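Local coordinates for D-3-phosphoglycerate dehydrogenase oxidoreductase protein (Ralstonia solanacearum, PDB 3GG9), which probably oxidises D-3-phosphoglycerate with NAD as cofactor, at residues V157-G169 and F182-S194. Numbering follows the deposited sequence.
Sequences VLKGQTLGIFGYG and FGMNVLVWGRENS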
loop_
_atom_site.group_PDB
_atom_site.type_symbol
_atom_site.label_atom_id
_atom_site.label_comp_id
_atom_site.label_asym_id
_atom_site.label_seq_id
_atom_site.Cartn_x
_atom_site.Cartn_y
_atom_site.Cartn_z
ATOM N N VAL A 157 4.457 4.160 -11.597
ATOM C CA VAL A 157 4.961 2.783 -11.598
ATOM C C VAL A 157 6.340 2.815 -10.928
ATOM O O VAL A 157 7.051 3.819 -11.019
ATOM C CB VAL A 157 5.028 2.229 -13.052
ATOM C CG1 VAL A 157 5.953 3.024 -13.877
ATOM C CG2 VAL A 157 5.443 0.788 -13.113
ATOM N N LEU A 158 6.689 1.740 -10.219
ATOM C CA LEU A 158 8.000 1.633 -9.590
ATOM C C LEU A 158 9.038 1.087 -10.561
ATOM O O LEU A 158 10.169 1.572 -10.581
ATOM C CB LEU A 158 7.939 0.756 -8.339
ATOM C CG LEU A 158 7.031 1.254 -7.207
ATOM C CD1 LEU A 158 7.011 0.210 -6.087
ATOM C CD2 LEU A 158 7.526 2.558 -6.666
ATOM N N LYS A 159 8.654 0.083 -11.346
ATOM C CA LYS A 159 9.578 -0.541 -12.313
ATOM C C LYS A 159 10.383 0.492 -13.095
ATOM O O LYS A 159 9.811 1.374 -13.705
ATOM C CB LYS A 159 8.840 -1.450 -13.308
ATOM C CG LYS A 159 9.803 -2.187 -14.269
ATOM C CD LYS A 159 9.084 -3.085 -15.277
ATOM C CE LYS A 159 10.091 -3.979 -15.966
ATOM N NZ LYS A 159 9.496 -4.792 -17.050
ATOM N N GLY A 160 11.709 0.392 -13.031
ATOM C CA GLY A 160 12.587 1.232 -13.837
ATOM C C GLY A 160 12.883 2.588 -13.231
ATOM O O GLY A 160 13.600 3.381 -13.829
ATOM N N GLN A 161 12.314 2.858 -12.052
ATOM C CA GLN A 161 12.594 4.065 -11.289
ATOM C C GLN A 161 13.722 3.859 -10.286
ATOM O O GLN A 161 14.142 2.742 -10.008
ATOM C CB GLN A 161 11.339 4.512 -10.542
ATOM C CG GLN A 161 10.192 4.797 -11.464
ATOM C CD GLN A 161 10.197 6.228 -11.911
ATOM O OE1 GLN A 161 9.700 7.107 -11.204
ATOM N NE2 GLN A 161 10.775 6.482 -13.087
ATOM N N THR A 162 14.225 4.962 -9.756
ATOM C CA THR A 162 15.322 4.917 -8.803
ATOM C C THR A 162 14.867 4.976 -7.345
ATOM O O THR A 162 14.202 5.939 -6.904
ATOM C CB THR A 162 16.407 5.994 -9.127
ATOM O OG1 THR A 162 16.947 5.759 -10.439
ATOM C CG2 THR A 162 17.546 5.943 -8.127
ATOM N N LEU A 163 15.240 3.935 -6.609
ATOM C CA LEU A 163 15.056 3.842 -5.161
ATOM C C LEU A 163 16.351 4.177 -4.420
ATOM O O LEU A 163 17.348 3.449 -4.530
ATOM C CB LEU A 163 14.592 2.430 -4.783
ATOM C CG LEU A 163 14.429 2.106 -3.289
ATOM C CD1 LEU A 163 13.349 2.984 -2.631
ATOM C CD2 LEU A 163 14.167 0.608 -3.036
ATOM N N GLY A 164 16.338 5.291 -3.680
ATOM C CA GLY A 164 17.425 5.634 -2.768
ATOM C C GLY A 164 17.216 5.045 -1.371
ATOM O O GLY A 164 16.146 5.191 -0.763
ATOM N N ILE A 165 18.213 4.313 -0.891
ATOM C CA ILE A 165 18.193 3.760 0.463
ATOM C C ILE A 165 19.266 4.457 1.288
ATOM O O ILE A 165 20.466 4.264 1.062
ATOM C CB ILE A 165 18.368 2.206 0.463
ATOM C CG1 ILE A 165 17.242 1.518 -0.337
ATOM C CG2 ILE A 165 18.481 1.668 1.879
ATOM C CD1 ILE A 165 15.814 1.793 0.183
ATOM N N PHE A 166 18.821 5.288 2.229
ATOM C CA PHE A 166 19.710 5.949 3.185
ATOM C C PHE A 166 19.830 5.131 4.491
ATOM O O PHE A 166 19.008 5.275 5.402
ATOM C CB PHE A 166 19.193 7.383 3.446
ATOM C CG PHE A 166 20.198 8.319 4.104
ATOM C CD1 PHE A 166 19.947 9.692 4.127
ATOM C CD2 PHE A 166 21.398 7.857 4.667
ATOM C CE1 PHE A 166 20.851 10.588 4.737
ATOM C CE2 PHE A 166 22.307 8.733 5.275
ATOM C CZ PHE A 166 22.032 10.109 5.309
ATOM N N GLY A 167 20.877 4.298 4.577
ATOM C CA GLY A 167 21.113 3.419 5.735
ATOM C C GLY A 167 20.879 1.979 5.344
ATOM O O GLY A 167 19.810 1.620 4.847
ATOM N N TYR A 168 21.874 1.141 5.559
ATOM C CA TYR A 168 21.787 -0.228 5.094
ATOM C C TYR A 168 21.992 -1.212 6.253
ATOM O O TYR A 168 22.841 -2.105 6.203
ATOM C CB TYR A 168 22.759 -0.413 3.927
ATOM C CG TYR A 168 22.534 -1.658 3.070
ATOM C CD1 TYR A 168 21.497 -1.724 2.128
ATOM C CD2 TYR A 168 23.374 -2.754 3.199
ATOM C CE1 TYR A 168 21.300 -2.871 1.353
ATOM C CE2 TYR A 168 23.183 -3.904 2.439
ATOM C CZ TYR A 168 22.155 -3.951 1.517
ATOM O OH TYR A 168 21.996 -5.099 0.773
ATOM N N GLY A 169 21.179 -1.044 7.298
ATOM C CA GLY A 169 21.102 -2.003 8.410
ATOM C C GLY A 169 20.149 -3.118 7.987
ATOM O O GLY A 169 19.872 -3.273 6.816
ATOM N N PHE A 182 10.956 -5.326 -7.514
ATOM C CA PHE A 182 10.058 -4.535 -8.350
ATOM C C PHE A 182 10.700 -3.969 -9.623
ATOM O O PHE A 182 10.026 -3.287 -10.404
ATOM C CB PHE A 182 9.345 -3.423 -7.525
ATOM C CG PHE A 182 8.104 -3.932 -6.825
ATOM C CD1 PHE A 182 6.846 -3.689 -7.364
ATOM C CD2 PHE A 182 8.193 -4.715 -5.680
ATOM C CE1 PHE A 182 5.696 -4.193 -6.764
ATOM C CE2 PHE A 182 7.017 -5.240 -5.072
ATOM C CZ PHE A 182 5.778 -4.964 -5.628
ATOM N N GLY A 183 11.981 -4.272 -9.846
ATOM C CA GLY A 183 12.693 -3.781 -11.042
ATOM C C GLY A 183 13.112 -2.307 -10.955
ATOM O O GLY A 183 13.264 -1.641 -11.985
ATOM N N MET A 184 13.302 -1.808 -9.736
ATOM C CA MET A 184 13.765 -0.441 -9.499
ATOM C C MET A 184 15.298 -0.373 -9.632
ATOM O O MET A 184 15.983 -1.396 -9.535
ATOM C CB MET A 184 13.317 0.073 -8.122
ATOM C CG MET A 184 11.799 0.078 -7.876
ATOM S SD MET A 184 11.323 0.946 -6.366
ATOM C CE MET A 184 11.408 2.667 -6.905
ATOM N N ASN A 185 15.814 0.821 -9.920
ATOM C CA ASN A 185 17.248 1.131 -9.855
ATOM C C ASN A 185 17.629 1.481 -8.413
ATOM O O ASN A 185 17.341 2.583 -7.929
ATOM C CB ASN A 185 17.575 2.282 -10.838
ATOM C CG ASN A 185 19.067 2.589 -10.932
ATOM O OD1 ASN A 185 19.895 1.683 -11.019
ATOM N ND2 ASN A 185 19.414 3.883 -10.931
ATOM N N VAL A 186 18.239 0.540 -7.705
ATOM C CA VAL A 186 18.507 0.739 -6.279
ATOM C C VAL A 186 19.910 1.322 -6.011
ATOM O O VAL A 186 20.944 0.743 -6.422
ATOM C CB VAL A 186 18.257 -0.547 -5.438
ATOM C CG1 VAL A 186 18.424 -0.244 -3.940
ATOM C CG2 VAL A 186 16.862 -1.135 -5.710
ATOM N N LEU A 187 19.921 2.470 -5.332
ATOM C CA LEU A 187 21.135 3.135 -4.852
ATOM C C LEU A 187 21.137 3.267 -3.341
ATOM O O LEU A 187 20.156 3.722 -2.737
ATOM C CB LEU A 187 21.280 4.534 -5.463
ATOM C CG LEU A 187 21.350 4.740 -6.979
ATOM C CD1 LEU A 187 21.290 6.232 -7.301
ATOM C CD2 LEU A 187 22.612 4.126 -7.557
ATOM N N VAL A 188 22.266 2.913 -2.732
ATOM C CA VAL A 188 22.419 2.931 -1.283
ATOM C C VAL A 188 23.436 4.011 -0.882
ATOM O O VAL A 188 24.403 4.252 -1.595
ATOM C CB VAL A 188 22.829 1.522 -0.743
ATOM C CG1 VAL A 188 23.021 1.541 0.761
ATOM C CG2 VAL A 188 21.754 0.481 -1.107
ATOM N N TRP A 189 23.191 4.678 0.241
ATOM C CA TRP A 189 24.182 5.545 0.871
ATOM C C TRP A 189 24.139 5.364 2.403
ATOM O O TRP A 189 23.146 4.912 2.942
ATOM C CB TRP A 189 23.987 7.013 0.454
ATOM C CG TRP A 189 25.275 7.800 0.616
ATOM C CD1 TRP A 189 26.359 7.791 -0.225
ATOM C CD2 TRP A 189 25.624 8.649 1.707
ATOM N NE1 TRP A 189 27.351 8.593 0.274
ATOM C CE2 TRP A 189 26.926 9.133 1.461
ATOM C CE3 TRP A 189 24.959 9.054 2.869
ATOM C CZ2 TRP A 189 27.574 10.004 2.334
ATOM C CZ3 TRP A 189 25.605 9.915 3.745
ATOM C CH2 TRP A 189 26.899 10.383 3.472
ATOM N N GLY A 190 25.236 5.684 3.084
ATOM C CA GLY A 190 25.333 5.580 4.547
ATOM C C GLY A 190 26.779 5.675 4.981
ATOM O O GLY A 190 27.632 6.109 4.202
ATOM N N ARG A 191 27.054 5.259 6.219
ATOM C CA ARG A 191 28.408 5.161 6.766
ATOM C C ARG A 191 29.178 4.147 5.945
ATOM O O ARG A 191 28.579 3.366 5.230
ATOM C CB ARG A 191 28.376 4.593 8.192
ATOM C CG ARG A 191 27.767 5.472 9.269
ATOM C CD ARG A 191 27.619 4.675 10.594
ATOM N NE ARG A 191 26.659 3.566 10.476
ATOM C CZ ARG A 191 26.983 2.274 10.386
ATOM N NH1 ARG A 191 28.254 1.890 10.409
ATOM N NH2 ARG A 191 26.028 1.361 10.270
ATOM N N GLU A 192 30.495 4.146 6.089
ATOM C CA GLU A 192 31.372 3.256 5.339
ATOM C C GLU A 192 30.989 1.788 5.364
ATOM O O GLU A 192 31.012 1.137 4.310
ATOM C CB GLU A 192 32.818 3.413 5.828
ATOM C CG GLU A 192 33.816 2.427 5.228
ATOM C CD GLU A 192 33.936 2.510 3.709
ATOM O OE1 GLU A 192 33.592 3.551 3.082
ATOM O OE2 GLU A 192 34.421 1.520 3.137
ATOM N N ASN A 193 30.672 1.250 6.545
ATOM C CA ASN A 193 30.349 -0.186 6.630
ATOM C C ASN A 193 29.005 -0.555 5.955
ATOM O O ASN A 193 28.889 -1.636 5.414
ATOM C CB ASN A 193 30.467 -0.745 8.063
ATOM C CG ASN A 193 31.932 -1.038 8.478
ATOM O OD1 ASN A 193 32.292 -0.883 9.635
ATOM N ND2 ASN A 193 32.755 -1.471 7.532
ATOM N N SER A 194 28.029 0.360 5.959
ATOM C CA SER A 194 26.803 0.209 5.165
ATOM C C SER A 194 27.122 0.113 3.669
ATOM O O SER A 194 26.581 -0.739 2.969
ATOM C CB SER A 194 25.863 1.391 5.372
ATOM O OG SER A 194 25.263 1.370 6.655
#
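L163 meets V186, and I165 meets V186 and V188, on the buried face of two neighbouring parallel strands, 162-166 and 185-189. Helix 170-181 links the strands, so this is a beta-alpha-beta unit of the Rossmann-type NAD-binding domain. Backbone bonds alternate along the pair, from L163 N to N185 O through to G167 N to W189 O. Ahead of the strands G160 N also bonds to G183 O. Packing is dense on the helix-covered face. M184, just before strand 185-189, bends at its last torsion (chi3 79°) and brings CE against L163 CB, at 3.8 Å, and L158 CD2. Its CG lies 3.5 Å from the carbonyl O of L158. Further along, V188 CG1 touches Y168 CB at 3.7 Å, and the two side chains cross at about a right angle. Y168 OH is hydrogen-bonded to D201 OD2, which satisfies the polar end of a buried ring, while S194 CB packs beside Y168 CB.

The other face is looser where it starts. N185 is exposed there, and its neighbours T162 and L187 are partly so. T162 and N185 lie side by side and point the same way. N185 ND2 donates to T162 OG1 over 3.1 Å; the bond is nearly straight (167°), and the hydroxyl oxygen sits in the amide plane. T162 CG2 also meets L187 CD1 at 3.8 Å. The face closes again at buried F166, on which L223 and I233 pack. W189 turns its ring edge to F166 in an offset edge-to-face pair, with W189 CE3 3.6 Å from F166 CE2 and the planes at 70°.

G167 and G169 fit a Rossmann-type GxGxxG pattern, consistent with a dinucleotide-binding turn. G167 has backbone angles that call for glycine. Both faces are thus largely apolar, and T162-N185 is the one side-chain hydrogen bond across the contact. Backbone bonding carries the pairing right up to the glycine turn.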